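HRDC domain-containing protein (Bifidobacterium adolescentis ATCC 15703, PDB 3CYM) is of unknown function but is probably a ribonuclease D-like 3'-5' exonuclease acting on nucleic acid. Local coordinates at residues S222-V227 and Q232-V237. Residues are numbered along the deposited sequence; the frame is centred on the assembly and turned at random. Where two conformers were deposited one is given.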
ATOM      1  N   SER A 222       5.451  17.855  -0.701  1.00 28.79           N
ATOM      2  CA  SER A 222       4.603  18.516  -1.690  0.50 29.90           C
ATOM      3  C   SER A 222       5.083  19.943  -1.961  1.00 31.92           C
ATOM      4  O   SER A 222       5.568  20.636  -1.055  1.00 30.11           O
ATOM      5  CB  SER A 222       3.122  18.479  -1.292  0.50 29.30           C
ATOM      6  OG  SER A 222       2.927  18.881   0.048  0.50 26.56           O
ATOM      7  N   HIS A 223       4.972  20.344  -3.231  1.00 30.46           N
ATOM      8  CA  HIS A 223       5.417  21.646  -3.751  1.00 29.35           C
ATOM      9  C   HIS A 223       6.938  21.829  -3.735  1.00 30.43           C
ATOM     10  O   HIS A 223       7.429  22.965  -3.724  1.00 23.94           O
ATOM     11  CB  HIS A 223       4.708  22.818  -3.059  1.00 31.42           C
ATOM     12  CG  HIS A 223       3.227  22.830  -3.265  1.00 44.24           C
ATOM     13  ND1 HIS A 223       2.609  23.658  -4.177  1.00 49.60           N
ATOM     14  CD2 HIS A 223       2.241  22.107  -2.683  1.00 48.90           C
ATOM     15  CE1 HIS A 223       1.306  23.447  -4.146  1.00 50.00           C
ATOM     16  NE2 HIS A 223       1.056  22.510  -3.250  1.00 51.42           N
ATOM     17  N   ILE A 224       7.666  20.704  -3.771  1.00 30.32           N
ATOM     18  CA  ILE A 224       9.143  20.682  -3.748  1.00 33.45           C
ATOM     19  C   ILE A 224       9.739  21.297  -5.012  1.00 33.85           C
ATOM     20  O   ILE A 224      10.848  21.850  -4.994  1.00 30.63           O
ATOM     21  CB  ILE A 224       9.705  19.227  -3.502  1.00 32.36           C
ATOM     22  CG1 ILE A 224      11.208  19.230  -3.211  1.00 29.89           C
ATOM     23  CG2 ILE A 224       9.366  18.271  -4.657  1.00 30.51           C
ATOM     24  CD1 ILE A 224      11.590  20.093  -2.063  1.00 23.14           C
ATOM     25  N   THR A 225       8.962  21.225  -6.091  1.00 34.38           N
ATOM     26  CA  THR A 225       9.356  21.703  -7.407  1.00 34.41           C
ATOM     27  C   THR A 225       9.604  23.216  -7.423  1.00 34.55           C
ATOM     28  O   THR A 225      10.443  23.705  -8.177  1.00 34.37           O
ATOM     29  CB  THR A 225       8.334  21.249  -8.498  1.00 32.65           C
ATOM     30  OG1 THR A 225       8.752  21.718  -9.785  1.00 36.49           O
ATOM     31  CG2 THR A 225       6.932  21.747  -8.195  1.00 27.78           C
ATOM     32  N   GLU A 226       8.920  23.929  -6.532  1.00 33.31           N
ATOM     33  CA  GLU A 226       9.047  25.374  -6.390  1.00 35.40           C
ATOM     34  C   GLU A 226      10.387  25.799  -5.783  1.00 35.20           C
ATOM     35  O   GLU A 226      10.666  26.991  -5.666  1.00 35.81           O
ATOM     36  CB  GLU A 226       7.913  25.898  -5.508  1.00 37.17           C
ATOM     37  CG  GLU A 226       6.500  25.579  -5.995  1.00 38.89           C
ATOM     38  CD  GLU A 226       5.432  26.026  -5.011  1.00 43.41           C
ATOM     39  OE1 GLU A 226       5.771  26.711  -4.020  1.00 44.56           O
ATOM     40  OE2 GLU A 226       4.246  25.691  -5.224  1.00 46.72           O
ATOM     41  N   VAL A 227      11.208  24.814  -5.423  1.00 32.71           N
ATOM     42  CA  VAL A 227      12.418  25.015  -4.628  1.00 33.36           C
ATOM     43  C   VAL A 227      13.612  24.254  -5.245  1.00 35.72           C
ATOM     44  O   VAL A 227      14.762  24.424  -4.828  1.00 38.98           O
ATOM     45  CB  VAL A 227      12.106  24.674  -3.108  1.00 33.60           C
ATOM     46  CG1 VAL A 227      13.071  23.689  -2.475  1.00 35.25           C
ATOM     47  CG2 VAL A 227      11.945  25.938  -2.275  1.00 27.29           C
ATOM     48  N   GLN A 232      20.473  25.076  -1.728  1.00 25.41           N
ATOM     49  CA  GLN A 232      20.493  25.403  -0.295  1.00 22.86           C
ATOM     50  C   GLN A 232      19.113  25.222   0.337  1.00 20.43           C
ATOM     51  O   GLN A 232      19.005  24.793   1.483  1.00 22.57           O
ATOM     52  CB  GLN A 232      21.021  26.817  -0.026  1.00 21.91           C
ATOM     53  CG  GLN A 232      21.402  27.046   1.446  1.00 18.58           C
ATOM     54  CD  GLN A 232      22.012  28.404   1.726  1.00 26.74           C
ATOM     55  OE1 GLN A 232      22.797  28.550   2.663  1.00 29.32           O
ATOM     56  NE2 GLN A 232      21.658  29.406   0.922  1.00 24.17           N
ATOM     57  N   ALA A 233      18.068  25.548  -0.420  1.00 23.77           N
ATOM     58  CA  ALA A 233      16.692  25.279  -0.005  1.00 23.54           C
ATOM     59  C   ALA A 233      16.458  23.780   0.080  1.00 20.52           C
ATOM     60  O   ALA A 233      15.803  23.301   0.997  1.00 22.00           O
ATOM     61  CB  ALA A 233      15.711  25.912  -0.968  1.00 23.56           C
ATOM     62  N   LEU A 234      17.026  23.048  -0.871  1.00 23.68           N
ATOM     63  CA  LEU A 234      16.918  21.596  -0.896  1.00 21.94           C
ATOM     64  C   LEU A 234      17.634  20.957   0.286  1.00 20.06           C
ATOM     65  O   LEU A 234      17.136  19.989   0.842  1.00 20.14           O
ATOM     66  CB  LEU A 234      17.406  21.039  -2.234  1.00 24.75           C
ATOM     67  CG  LEU A 234      16.467  21.318  -3.418  1.00 20.03           C
ATOM     68  CD1 LEU A 234      17.108  20.934  -4.753  1.00 19.67           C
ATOM     69  CD2 LEU A 234      15.114  20.625  -3.245  1.00 19.71           C
ATOM     70  N   ALA A 235      18.763  21.538   0.694  1.00 21.03           N
ATOM     71  CA  ALA A 235      19.465  21.134   1.918  1.00 18.40           C
ATOM     72  C   ALA A 235      18.619  21.369   3.174  1.00 21.32           C
ATOM     73  O   ALA A 235      18.685  20.590   4.120  1.00 21.87           O
ATOM     74  CB  ALA A 235      20.780  21.860   2.037  1.00 18.35           C
ATOM     75  N   ILE A 236      17.826  22.440   3.166  1.00 19.23           N
ATOM     76  CA  ILE A 236      16.900  22.748   4.256  1.00 18.92           C
ATOM     77  C   ILE A 236      15.731  21.748   4.286  1.00 18.35           C
ATOM     78  O   ILE A 236      15.408  21.197   5.345  1.00 17.36           O
ATOM     79  CB  ILE A 236      16.419  24.242   4.187  1.00 17.14           C
ATOM     80  CG1 ILE A 236      17.587  25.170   4.521  1.00 14.89           C
ATOM     81  CG2 ILE A 236      15.266  24.505   5.143  1.00 13.80           C
ATOM     82  CD1 ILE A 236      17.426  26.594   4.095  1.00 13.38           C
ATOM     83  N   VAL A 237      15.125  21.509   3.125  1.00 16.50           N
ATOM     84  CA  VAL A 237      14.084  20.488   2.971  1.00 16.08           C
ATOM     85  C   VAL A 237      14.579  19.107   3.431  1.00 14.77           C
ATOM     86  O   VAL A 237      13.907  18.438   4.211  1.00 16.82           O
ATOM     87  CB  VAL A 237      13.562  20.417   1.518  1.00 16.49           C
ATOM     88  CG1 VAL A 237      12.634  19.227   1.334  1.00 15.61           C
ATOM     89  CG2 VAL A 237      12.840  21.710   1.150  1.00 21.55           C
TER
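Val227 sends CG1 into the angle between Ala233 and Leu234, 3.8 Å from Ala233 CB and equally far from Leu234 CD2. The valine and leucine side chains run past one another in opposite directions, and the touch is between the CG1 and CD2 methyls. Val227 CA and Ala233 CA lie 6.3 Å apart, close enough for Ala233 CB to meet both valine methyls. One turn further along helix 231-250, Val237 presents both of its methyls to Ile224. In the isoleucine, CG1 is set anti to the backbone N (chi1 -169°), and the turn at chi2 (56°) brings Ile224 CD1 to 3.7 Å from Val237 CG1. Ile224 CD1 also lies 3.8 Å from Leu234 CD2, the two side chains crossing at roughly a right angle. Leu234 CD2 thus touches both Ile224 and Val227. Among the exposed residues of the loop, His223 ND1 donates to Glu226 OE2 (2.8 Å) within its ring plane, approaching the carboxylate from above; Glu226 also forms a salt bridge with Lys269. Ile265 and Ala268 of helix 261-270 extend the apolar cluster within the HRDC region. With no hydrogen bond joining the two segments, side-chain shape and burial of methyl groups account for the direct contact between loop and helix.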